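Local coordinates for protein glutaredoxin (Populus tremula x Populus tremuloides, PDB 2E7P) that probably reduces disulfides as a glutathione-dependent oxidoreductase, and binds a glutathione-ligated [2Fe-2S] cluster, at residues Val23-Thr28 with Lys48-Asp53; Lys37-Gln42 with Thr89-His94; Ala66-Arg71 with Gly81-Gly86. All coordinates share one frame; numbering follows the deposited sequence.

Overall arrangement
From the N terminus, contact 1 opens on the strand 22-26, and contact 2 opens next on the following helix 31-42. Contact 1 then closes on the strand 48-51, which completes a beta-alpha-beta unit, while contact 2 is still open, so that the two cross along the chain. Contact 3 runs from the end of the helix 58-69 to the strand 82-85 and its exit, nested wholly inside the long loop that contact 2 finally closes on the helix 87-95. Contacts 1 and 2 meet in the salt bridge between Glu-51 and Lys-37, contacts 2 and 3 meet where Thr-89 touches Ile-84, and contacts 1 and 3 approach the same bound glutathione.

Contact 1: Val23-Thr28 with Lys48-Asp53; sequences VVFSKT and KVVELD. With GSH (glutathione), chain H.
Ser-26 OG, anti to its backbone N (chi1 176°), donates to Glu-51 OE1 at 2.7 Å and meets it from above the carboxylate plane. Two residues on, Asp-53 takes both the hydroxyl and the N-H of Thr-28: Thr-28 OG1 gives a short bond of 2.5 Å to the syn lone pair of Asp-53 OD2, and Thr-28 N reaches Asp-53 OD1 at 3.1 Å. On the sheet face that carries Phe-25, the ring lies side by side with Val-50, its CD1 at 3.7 Å from Val-50 CB, and Leu-52 CD2 adds to the same apolar patch. Behind these side chains, parallel strands hold the register: Val-24 N bonds Lys-48 O at 2.8 Å, Val-24 O accepts from Val-50 N, and Ser-26 O takes Leu-52 N at 2.7 Å. Further out, Lys-37 forms a salt bridge with Glu-51 OE2, so each carboxylate oxygen of Glu-51 has a partner. The pairing closes the beta-alpha-beta unit of the thioredoxin fold. Past the strand, the bent chain of Lys-27 carries NZ to glutathione O32 at 2.7 Å, where the ammonium group would be expected to offset the charge of the glycyl carboxylate.

Contact 2: Lys37-Gln42 with Thr89-His94; sequences KQLLTQ and TVVEKH
Lys-37 O is gripped by two donors of Thr-41, in the same helix whose Leu-39 reaches across to Val-90, Val-91 and His-94. Thr-41 OG1 and Thr-41 N approach this carbonyl from opposite faces of its plane, the hydroxyl at 2.9 Å from Lys-37 O. The grip would limit the turning of the threonine side chain, and Tyr-47 OH also bonds Thr-41 OG1. Across the helix pair, Leu-39 divides its work between two methyls. CD1 runs against Val-91 CG2 at 3.6 Å, while CD2 sits over one face of the His-94 imidazole in a CH-pi contact, 3.9 Å from the ring centroid. The histidine ring is brought round to Leu-39 CD2 with CG anti to the backbone N (chi1 173°). Nearer the backbone, Leu-39 CB meets Val-90 CG1 at 4.0 Å. Gln-42, its chain extended beyond CG, lays OE1 over the same ring face, 3.3 Å from His-94 NE2, but too poorly angled for a hydrogen bond; amide and ring planes stand 35° apart. Val-90 also packs on Val-36, about one turn earlier in helix 31-42 than Leu-39. The segments 37-42 and 89-94 run 30° from parallel, their axes 10.1 Å apart, and their two helices together cover one side of the central sheet, as in the thioredoxin fold of glutaredoxins.

Contact 3: Ala66-Arg71 with Gly81-Gly86; sequences AHWTGR and GKQIGG. With GSH (glutathione), chain H.
The glutathione pocket of this thioredoxin fold is bordered here by Arg-71, just past the end of the helix 58-69, and by Gly-86, which follows a classic beta bulge formed by Ile-84 and Gly-85 opposite Val-77. The guanidinium group of Arg-71 lies with one face over the Gly-85 to Gly-86 peptide: Arg-71 CZ stands 3.3 Å from Gly-86 N, and Arg-71 NE is 3.4 Å from Gly-85 C. An extended first half of the chain, with CG anti to the backbone N (chi1 180°), and a bend at chi3 (-63°) bring the flat group over that peptide. Gly-86, lacking a side chain, leaves place for both Arg-71 NH1 and the ligand, and its CA comes to 3.4 Å from glutathione O11. An alanine in place of Arg-71 would probably leave one face of this peptide without its cover and the gamma-glutamyl carboxylate of glutathione without a nearby positive charge. Further along, Thr-69 anchors the helix end in an ST turn, its OG1 accepting from Arg-71 N at 3.1 Å while donating to Leu-65 O. Gln-83 leans its amide on that threonine, Gln-83 NE2 at 3.5 Å from Thr-69 CB. A water donates to Trp-68 O at 2.7 Å and, weakly, to Gln-83 OE1, linking helix and strand. Arg-71 NH1 remains 3.8 Å from glutathione O11, too long for a hydrogen bond, yet near enough that the positive charge would probably favour the ionised carboxylate.

Contact 1: Val23-Thr28 with Lys48-Asp53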
loop_
_atom_site.group_PDB
_atom_site.type_symbol
_atom_site.label_atom_id
_atom_site.label_comp_id
_atom_site.label_asym_id
_atom_site.label_seq_id
_atom_site.Cartn_x
_atom_site.Cartn_y
_atom_site.Cartn_z
ATOM N N VAL C 23 2.059 16.569 8.689
ATOM C CA VAL C 23 2.786 15.341 8.991
ATOM C C VAL C 23 1.937 14.143 8.569
ATOM O O VAL C 23 0.736 14.034 8.923
ATOM C CB VAL C 23 3.192 15.241 10.494
ATOM C CG1 VAL C 23 3.813 13.850 10.781
ATOM C CG2 VAL C 23 4.183 16.388 10.878
ATOM N N VAL C 24 2.570 13.270 7.803
ATOM C CA VAL C 24 1.936 12.038 7.318
ATOM C C VAL C 24 2.690 10.828 7.873
ATOM O O VAL C 24 3.785 10.540 7.448
ATOM C CB VAL C 24 1.918 11.976 5.764
ATOM C CG1 VAL C 24 1.238 10.711 5.284
ATOM C CG2 VAL C 24 1.166 13.185 5.175
ATOM N N PHE C 25 2.093 10.116 8.817
ATOM C CA PHE C 25 2.569 8.763 9.158
ATOM C C PHE C 25 2.173 7.768 8.056
ATOM O O PHE C 25 1.029 7.699 7.643
ATOM C CB PHE C 25 2.076 8.322 10.552
ATOM C CG PHE C 25 2.546 9.225 11.675
ATOM C CD1 PHE C 25 3.745 8.986 12.331
ATOM C CD2 PHE C 25 1.767 10.293 12.086
ATOM C CE1 PHE C 25 4.160 9.781 13.390
ATOM C CE2 PHE C 25 2.187 11.123 13.119
ATOM C CZ PHE C 25 3.391 10.854 13.775
ATOM N N SER C 26 3.155 7.007 7.587
ATOM C CA SER C 26 3.095 6.319 6.315
ATOM C C SER C 26 3.871 4.985 6.383
ATOM O O SER C 26 4.566 4.712 7.352
ATOM C CB SER C 26 3.697 7.257 5.249
ATOM O OG SER C 26 3.781 6.653 3.984
ATOM N N LYS C 27 3.675 4.136 5.378
ATOM C CA LYS C 27 4.494 2.962 5.127
ATOM C C LYS C 27 4.906 3.105 3.658
ATOM O O LYS C 27 4.112 3.569 2.817
ATOM C CB LYS C 27 3.706 1.655 5.312
ATOM C CG LYS C 27 3.255 1.292 6.749
ATOM C CD LYS C 27 4.330 0.653 7.568
ATOM C CE LYS C 27 3.872 0.498 9.024
ATOM N NZ LYS C 27 3.218 -0.831 9.324
ATOM N N THR C 28 6.155 2.721 3.355
ATOM C CA THR C 28 6.752 2.986 2.042
ATOM C C THR C 28 6.057 2.168 0.959
ATOM O O THR C 28 6.000 2.568 -0.190
ATOM C CB THR C 28 8.242 2.618 2.017
ATOM O OG1 THR C 28 8.385 1.245 2.419
ATOM C CG2 THR C 28 9.061 3.545 2.951
ATOM N N LYS C 48 5.789 16.608 6.044
ATOM C CA LYS C 48 6.791 15.672 6.495
ATOM C C LYS C 48 6.202 14.254 6.476
ATOM O O LYS C 48 5.085 14.037 6.908
ATOM C CB LYS C 48 7.229 16.066 7.899
ATOM C CG LYS C 48 8.067 15.041 8.577
ATOM C CD LYS C 48 8.439 15.493 9.959
ATOM C CE LYS C 48 9.243 14.406 10.627
ATOM N NZ LYS C 48 10.296 15.052 11.392
ATOM N N VAL C 49 6.960 13.297 5.963
ATOM C CA VAL C 49 6.520 11.926 5.921
ATOM C C VAL C 49 7.319 11.146 6.963
ATOM O O VAL C 49 8.555 11.196 6.986
ATOM C CB VAL C 49 6.717 11.282 4.531
ATOM C CG1 VAL C 49 6.199 9.879 4.555
ATOM C CG2 VAL C 49 5.975 12.069 3.463
ATOM N N VAL C 50 6.607 10.433 7.828
ATOM C CA VAL C 50 7.265 9.533 8.767
ATOM C C VAL C 50 6.989 8.153 8.260
ATOM O O VAL C 50 5.907 7.673 8.416
ATOM C CB VAL C 50 6.677 9.703 10.185
ATOM C CG1 VAL C 50 7.365 8.743 11.188
ATOM C CG2 VAL C 50 6.780 11.183 10.625
ATOM N N GLU C 51 7.952 7.517 7.610
ATOM C CA GLU C 51 7.725 6.160 7.151
ATOM C C GLU C 51 7.945 5.206 8.311
ATOM O O GLU C 51 9.072 4.964 8.719
ATOM C CB GLU C 51 8.638 5.833 5.970
ATOM C CG GLU C 51 8.516 6.833 4.811
ATOM C CD GLU C 51 7.285 6.597 3.921
ATOM O OE1 GLU C 51 6.369 5.843 4.308
ATOM O OE2 GLU C 51 7.205 7.212 2.822
ATOM N N LEU C 52 6.862 4.642 8.847
ATOM C CA LEU C 52 6.993 3.849 10.063
ATOM C C LEU C 52 7.811 2.566 9.864
ATOM O O LEU C 52 8.505 2.139 10.775
ATOM C CB LEU C 52 5.622 3.553 10.675
ATOM C CG LEU C 52 4.796 4.743 11.210
ATOM C CD1 LEU C 52 3.344 4.327 11.405
ATOM C CD2 LEU C 52 5.356 5.361 12.505
ATOM N N ASP C 53 7.739 1.965 8.680
ATOM C CA ASP C 53 8.488 0.728 8.385
ATOM C C ASP C 53 9.994 0.989 8.219
ATOM O O ASP C 53 10.782 0.060 8.035
ATOM C CB ASP C 53 7.920 0.013 7.126
ATOM C CG ASP C 53 7.865 0.921 5.883
ATOM O OD1 ASP C 53 7.684 2.154 6.008
ATOM O OD2 ASP C 53 8.010 0.391 4.758
HETATM N N1 GSH H . -9.717 3.663 5.636
HETATM C CA1 GSH H . -8.270 3.777 5.843
HETATM C C1 GSH H . -7.807 5.045 5.186
HETATM O O11 GSH H . -6.671 5.549 5.417
HETATM O O12 GSH H . -8.630 5.589 4.414
HETATM C CB1 GSH H . -7.572 2.514 5.314
HETATM C CG1 GSH H . -6.057 2.482 5.620
HETATM C CD1 GSH H . -5.486 1.094 5.496
HETATM O OE1 GSH H . -6.193 0.123 5.273
HETATM N N2 GSH H . -4.184 0.974 5.726
HETATM C CA2 GSH H . -3.518 -0.334 5.677
HETATM C C2 GSH H . -2.689 -0.472 6.937
HETATM O O2 GSH H . -2.276 0.517 7.576
HETATM C CB2 GSH H . -2.609 -0.416 4.408
HETATM S SG2 GSH H . -3.127 -0.228 2.650
HETATM N N3 GSH H . -2.397 -1.702 7.369
HETATM C CA3 GSH H . -1.585 -1.913 8.533
HETATM C C3 GSH H . -0.167 -1.465 8.198
HETATM O O31 GSH H . 0.278 -1.503 7.024
HETATM O O32 GSH H . 0.543 -1.075 9.136
#

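Contact 2: Lys37-Gln42 with Thr89-His94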
loop_
_atom_site.group_PDB
_atom_site.type_symbol
_atom_site.label_atom_id
_atom_site.label_comp_id
_atom_site.label_asym_id
_atom_site.label_seq_id
_atom_site.Cartn_x
_atom_site.Cartn_y
_atom_site.Cartn_z
ATOM N N LYS C 37 -0.087 11.545 -0.443
ATOM C CA LYS C 37 1.050 12.335 -0.902
ATOM C C LYS C 37 0.722 13.056 -2.208
ATOM O O LYS C 37 1.093 14.222 -2.381
ATOM C CB LYS C 37 2.264 11.396 -1.086
ATOM C CG LYS C 37 2.882 10.953 0.249
ATOM C CD LYS C 37 3.734 9.744 0.028
ATOM C CE LYS C 37 4.131 9.078 1.366
ATOM N NZ LYS C 37 5.172 8.060 1.127
ATOM N N GLN C 38 0.088 12.333 -3.133
ATOM C CA GLN C 38 -0.376 12.898 -4.406
ATOM C C GLN C 38 -1.308 14.101 -4.184
ATOM O O GLN C 38 -1.126 15.152 -4.769
ATOM C CB GLN C 38 -1.115 11.829 -5.230
ATOM C CG GLN C 38 -1.521 12.332 -6.655
ATOM C CD GLN C 38 -2.173 11.249 -7.478
ATOM O OE1 GLN C 38 -2.942 10.446 -6.958
ATOM N NE2 GLN C 38 -1.885 11.232 -8.784
ATOM N N LEU C 39 -2.307 13.923 -3.329
ATOM C CA LEU C 39 -3.254 14.994 -2.995
ATOM C C LEU C 39 -2.598 16.174 -2.313
ATOM O O LEU C 39 -2.921 17.306 -2.614
ATOM C CB LEU C 39 -4.397 14.431 -2.119
ATOM C CG LEU C 39 -5.297 13.528 -2.972
ATOM C CD1 LEU C 39 -6.239 12.648 -2.125
ATOM C CD2 LEU C 39 -6.052 14.421 -4.054
ATOM N N LEU C 40 -1.659 15.934 -1.409
ATOM C CA LEU C 40 -0.890 17.066 -0.825
ATOM C C LEU C 40 -0.023 17.801 -1.851
ATOM O O LEU C 40 -0.037 19.029 -1.930
ATOM C CB LEU C 40 -0.066 16.635 0.403
ATOM C CG LEU C 40 -0.946 16.156 1.564
ATOM C CD1 LEU C 40 -0.073 15.419 2.611
ATOM C CD2 LEU C 40 -1.707 17.346 2.201
ATOM N N THR C 41 0.721 17.050 -2.650
ATOM C CA THR C 41 1.537 17.658 -3.705
ATOM C C THR C 41 0.645 18.433 -4.690
ATOM O O THR C 41 1.024 19.507 -5.145
ATOM C CB THR C 41 2.332 16.574 -4.465
ATOM O OG1 THR C 41 3.177 15.865 -3.553
ATOM C CG2 THR C 41 3.171 17.136 -5.637
ATOM N N GLN C 42 -0.530 17.896 -5.016
ATOM C CA GLN C 42 -1.444 18.565 -5.956
ATOM C C GLN C 42 -1.891 19.927 -5.414
ATOM O O GLN C 42 -1.945 20.900 -6.147
ATOM C CB GLN C 42 -2.664 17.694 -6.262
ATOM C CG GLN C 42 -3.727 18.396 -7.163
ATOM C CD GLN C 42 -4.943 17.530 -7.410
ATOM O OE1 GLN C 42 -5.370 16.781 -6.526
ATOM N NE2 GLN C 42 -5.495 17.604 -8.598
ATOM N N THR C 89 -10.372 10.202 4.302
ATOM C CA THR C 89 -10.542 11.575 4.779
ATOM C C THR C 89 -9.920 12.609 3.844
ATOM O O THR C 89 -10.586 13.624 3.491
ATOM C CB THR C 89 -9.980 11.798 6.202
ATOM O OG1 THR C 89 -10.446 10.760 7.074
ATOM C CG2 THR C 89 -10.457 13.139 6.734
ATOM N N VAL C 90 -8.649 12.402 3.471
ATOM C CA VAL C 90 -7.956 13.398 2.650
ATOM C C VAL C 90 -8.604 13.550 1.254
ATOM O O VAL C 90 -8.728 14.678 0.734
ATOM C CB VAL C 90 -6.414 13.150 2.521
ATOM C CG1 VAL C 90 -5.779 14.202 1.597
ATOM C CG2 VAL C 90 -5.757 13.216 3.873
ATOM N N VAL C 91 -8.988 12.418 0.663
ATOM C CA VAL C 91 -9.696 12.412 -0.631
ATOM C C VAL C 91 -10.980 13.250 -0.489
ATOM O O VAL C 91 -11.237 14.136 -1.292
ATOM C CB VAL C 91 -10.043 10.959 -1.097
ATOM C CG1 VAL C 91 -11.022 10.974 -2.303
ATOM C CG2 VAL C 91 -8.775 10.151 -1.472
ATOM N N GLU C 92 -11.765 12.985 0.545
ATOM C CA GLU C 92 -12.984 13.782 0.818
ATOM C C GLU C 92 -12.764 15.303 0.982
ATOM O O GLU C 92 -13.510 16.118 0.413
ATOM C CB GLU C 92 -13.677 13.221 2.047
ATOM C CG GLU C 92 -15.162 13.501 2.141
ATOM C CD GLU C 92 -15.774 12.744 3.330
ATOM O OE1 GLU C 92 -16.557 11.748 3.119
ATOM O OE2 GLU C 92 -15.430 13.134 4.476
ATOM N N LYS C 93 -11.753 15.690 1.754
ATOM C CA LYS C 93 -11.361 17.112 1.878
ATOM C C LYS C 93 -11.000 17.769 0.535
ATOM O O LYS C 93 -11.409 18.912 0.226
ATOM C CB LYS C 93 -10.189 17.267 2.860
ATOM C CG LYS C 93 -10.517 16.713 4.283
ATOM C CD LYS C 93 -11.562 17.566 4.980
ATOM C CE LYS C 93 -11.632 17.287 6.508
ATOM N NZ LYS C 93 -13.048 17.421 6.990
ATOM N N HIS C 94 -10.195 17.058 -0.246
ATOM C CA HIS C 94 -9.942 17.489 -1.606
ATOM C C HIS C 94 -11.236 17.600 -2.433
ATOM O O HIS C 94 -11.460 18.614 -3.075
ATOM C CB HIS C 94 -8.978 16.548 -2.314
ATOM C CG HIS C 94 -8.815 16.868 -3.769
ATOM N ND1 HIS C 94 -9.172 15.990 -4.773
ATOM C CD2 HIS C 94 -8.375 17.995 -4.389
ATOM C CE1 HIS C 94 -8.911 16.541 -5.946
ATOM N NE2 HIS C 94 -8.433 17.757 -5.745
#

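Contact 3: Ala66-Arg71 with Gly81-Gly86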
loop_
_atom_site.group_PDB
_atom_site.type_symbol
_atom_site.label_atom_id
_atom_site.label_comp_id
_atom_site.label_asym_id
_atom_site.label_seq_id
_atom_site.Cartn_x
_atom_site.Cartn_y
_atom_site.Cartn_z
ATOM N N ALA C 66 -2.415 4.319 17.446
ATOM C CA ALA C 66 -3.684 3.624 17.617
ATOM C C ALA C 66 -4.357 4.014 18.932
ATOM O O ALA C 66 -5.505 4.485 18.942
ATOM C CB ALA C 66 -3.500 2.140 17.505
ATOM N N HIS C 67 -3.621 3.877 20.034
ATOM C CA HIS C 67 -4.171 4.230 21.353
ATOM C C HIS C 67 -4.594 5.698 21.410
ATOM O O HIS C 67 -5.630 6.061 21.977
ATOM C CB HIS C 67 -3.131 3.974 22.438
ATOM C CG HIS C 67 -3.031 2.544 22.860
ATOM N ND1 HIS C 67 -4.072 1.873 23.464
ATOM C CD2 HIS C 67 -2.002 1.662 22.789
ATOM C CE1 HIS C 67 -3.693 0.635 23.743
ATOM N NE2 HIS C 67 -2.436 0.487 23.362
ATOM N N TRP C 68 -3.801 6.563 20.804
ATOM C CA TRP C 68 -4.046 7.982 20.989
ATOM C C TRP C 68 -5.165 8.510 20.088
ATOM O O TRP C 68 -6.071 9.242 20.552
ATOM C CB TRP C 68 -2.714 8.744 20.857
ATOM C CG TRP C 68 -2.789 10.235 20.699
ATOM C CD1 TRP C 68 -3.594 11.094 21.384
ATOM C CD2 TRP C 68 -1.962 11.042 19.858
ATOM N NE1 TRP C 68 -3.368 12.387 20.968
ATOM C CE2 TRP C 68 -2.355 12.382 20.047
ATOM C CE3 TRP C 68 -0.921 10.755 18.949
ATOM C CZ2 TRP C 68 -1.748 13.462 19.356
ATOM C CZ3 TRP C 68 -0.341 11.812 18.225
ATOM C CH2 TRP C 68 -0.759 13.147 18.431
ATOM N N THR C 69 -5.116 8.131 18.804
ATOM C CA THR C 69 -5.949 8.761 17.788
ATOM C C THR C 69 -7.148 7.904 17.407
ATOM O O THR C 69 -8.099 8.373 16.732
ATOM C CB THR C 69 -5.102 9.051 16.511
ATOM O OG1 THR C 69 -4.743 7.829 15.851
ATOM C CG2 THR C 69 -3.813 9.807 16.872
ATOM N N GLY C 70 -7.094 6.641 17.804
ATOM C CA GLY C 70 -8.083 5.677 17.371
ATOM C C GLY C 70 -7.913 5.233 15.919
ATOM O O GLY C 70 -8.792 4.575 15.371
ATOM N N ARG C 71 -6.811 5.630 15.303
ATOM C CA ARG C 71 -6.434 5.195 13.935
ATOM C C ARG C 71 -5.113 4.438 13.974
ATOM O O ARG C 71 -4.050 5.049 14.185
ATOM C CB ARG C 71 -6.337 6.398 12.982
ATOM C CG ARG C 71 -5.938 6.033 11.534
ATOM C CD ARG C 71 -5.943 7.252 10.640
ATOM N NE ARG C 71 -7.277 7.790 10.574
ATOM C CZ ARG C 71 -8.239 7.318 9.780
ATOM N NH1 ARG C 71 -7.968 6.345 8.909
ATOM N NH2 ARG C 71 -9.460 7.839 9.853
ATOM N N GLY C 81 -0.887 20.036 13.620
ATOM C CA GLY C 81 -0.913 19.263 14.885
ATOM C C GLY C 81 -2.263 18.658 15.250
ATOM O O GLY C 81 -2.388 18.006 16.274
ATOM N N LYS C 82 -3.260 18.871 14.402
ATOM C CA LYS C 82 -4.609 18.339 14.593
ATOM C C LYS C 82 -4.782 17.081 13.746
ATOM O O LYS C 82 -4.332 17.044 12.604
ATOM C CB LYS C 82 -5.656 19.361 14.142
ATOM C CG LYS C 82 -5.692 20.677 14.944
ATOM C CD LYS C 82 -6.426 21.787 14.134
ATOM C CE LYS C 82 -6.528 23.139 14.889
ATOM N NZ LYS C 82 -7.645 23.969 14.235
ATOM N N GLN C 83 -5.455 16.075 14.307
ATOM C CA GLN C 83 -5.773 14.832 13.623
ATOM C C GLN C 83 -6.738 15.070 12.482
ATOM O O GLN C 83 -7.847 15.581 12.690
ATOM C CB GLN C 83 -6.381 13.823 14.593
ATOM C CG GLN C 83 -5.377 13.373 15.637
ATOM C CD GLN C 83 -6.003 12.786 16.873
ATOM O OE1 GLN C 83 -5.573 13.079 18.007
ATOM N NE2 GLN C 83 -7.023 11.948 16.682
ATOM N N ILE C 84 -6.316 14.708 11.274
ATOM C CA ILE C 84 -7.184 14.843 10.121
ATOM C C ILE C 84 -7.922 13.534 9.858
ATOM O O ILE C 84 -9.151 13.494 9.920
ATOM C CB ILE C 84 -6.415 15.405 8.883
ATOM C CG1 ILE C 84 -5.806 16.793 9.196
ATOM C CG2 ILE C 84 -7.296 15.422 7.611
ATOM C CD1 ILE C 84 -6.786 17.904 9.811
ATOM N N GLY C 85 -7.170 12.463 9.587
ATOM C CA GLY C 85 -7.742 11.171 9.334
ATOM C C GLY C 85 -6.800 10.415 8.410
ATOM O O GLY C 85 -5.587 10.601 8.450
ATOM N N GLY C 86 -7.371 9.568 7.573
ATOM C CA GLY C 86 -6.612 8.713 6.688
ATOM C C GLY C 86 -6.737 9.151 5.248
ATOM O O GLY C 86 -6.981 10.327 4.970
HETATM N N1 GSH H . -9.717 3.663 5.636
HETATM C CA1 GSH H . -8.270 3.777 5.843
HETATM C C1 GSH H . -7.807 5.045 5.186
HETATM O O11 GSH H . -6.671 5.549 5.417
HETATM O O12 GSH H . -8.630 5.589 4.414
HETATM C CB1 GSH H . -7.572 2.514 5.314
HETATM C CG1 GSH H . -6.057 2.482 5.620
HETATM C CD1 GSH H . -5.486 1.094 5.496
HETATM O OE1 GSH H . -6.193 0.123 5.273
HETATM N N2 GSH H . -4.184 0.974 5.726
HETATM C CA2 GSH H . -3.518 -0.334 5.677
HETATM C C2 GSH H . -2.689 -0.472 6.937
HETATM O O2 GSH H . -2.276 0.517 7.576
HETATM C CB2 GSH H . -2.609 -0.416 4.408
HETATM S SG2 GSH H . -3.127 -0.228 2.650
HETATM N N3 GSH H . -2.397 -1.702 7.369
HETATM C CA3 GSH H . -1.585 -1.913 8.533
HETATM C C3 GSH H . -0.167 -1.465 8.198
HETATM O O31 GSH H . 0.278 -1.503 7.024
HETATM O O32 GSH H . 0.543 -1.075 9.136
HETATM O O HOH W 1 -7.114 11.766 20.667
#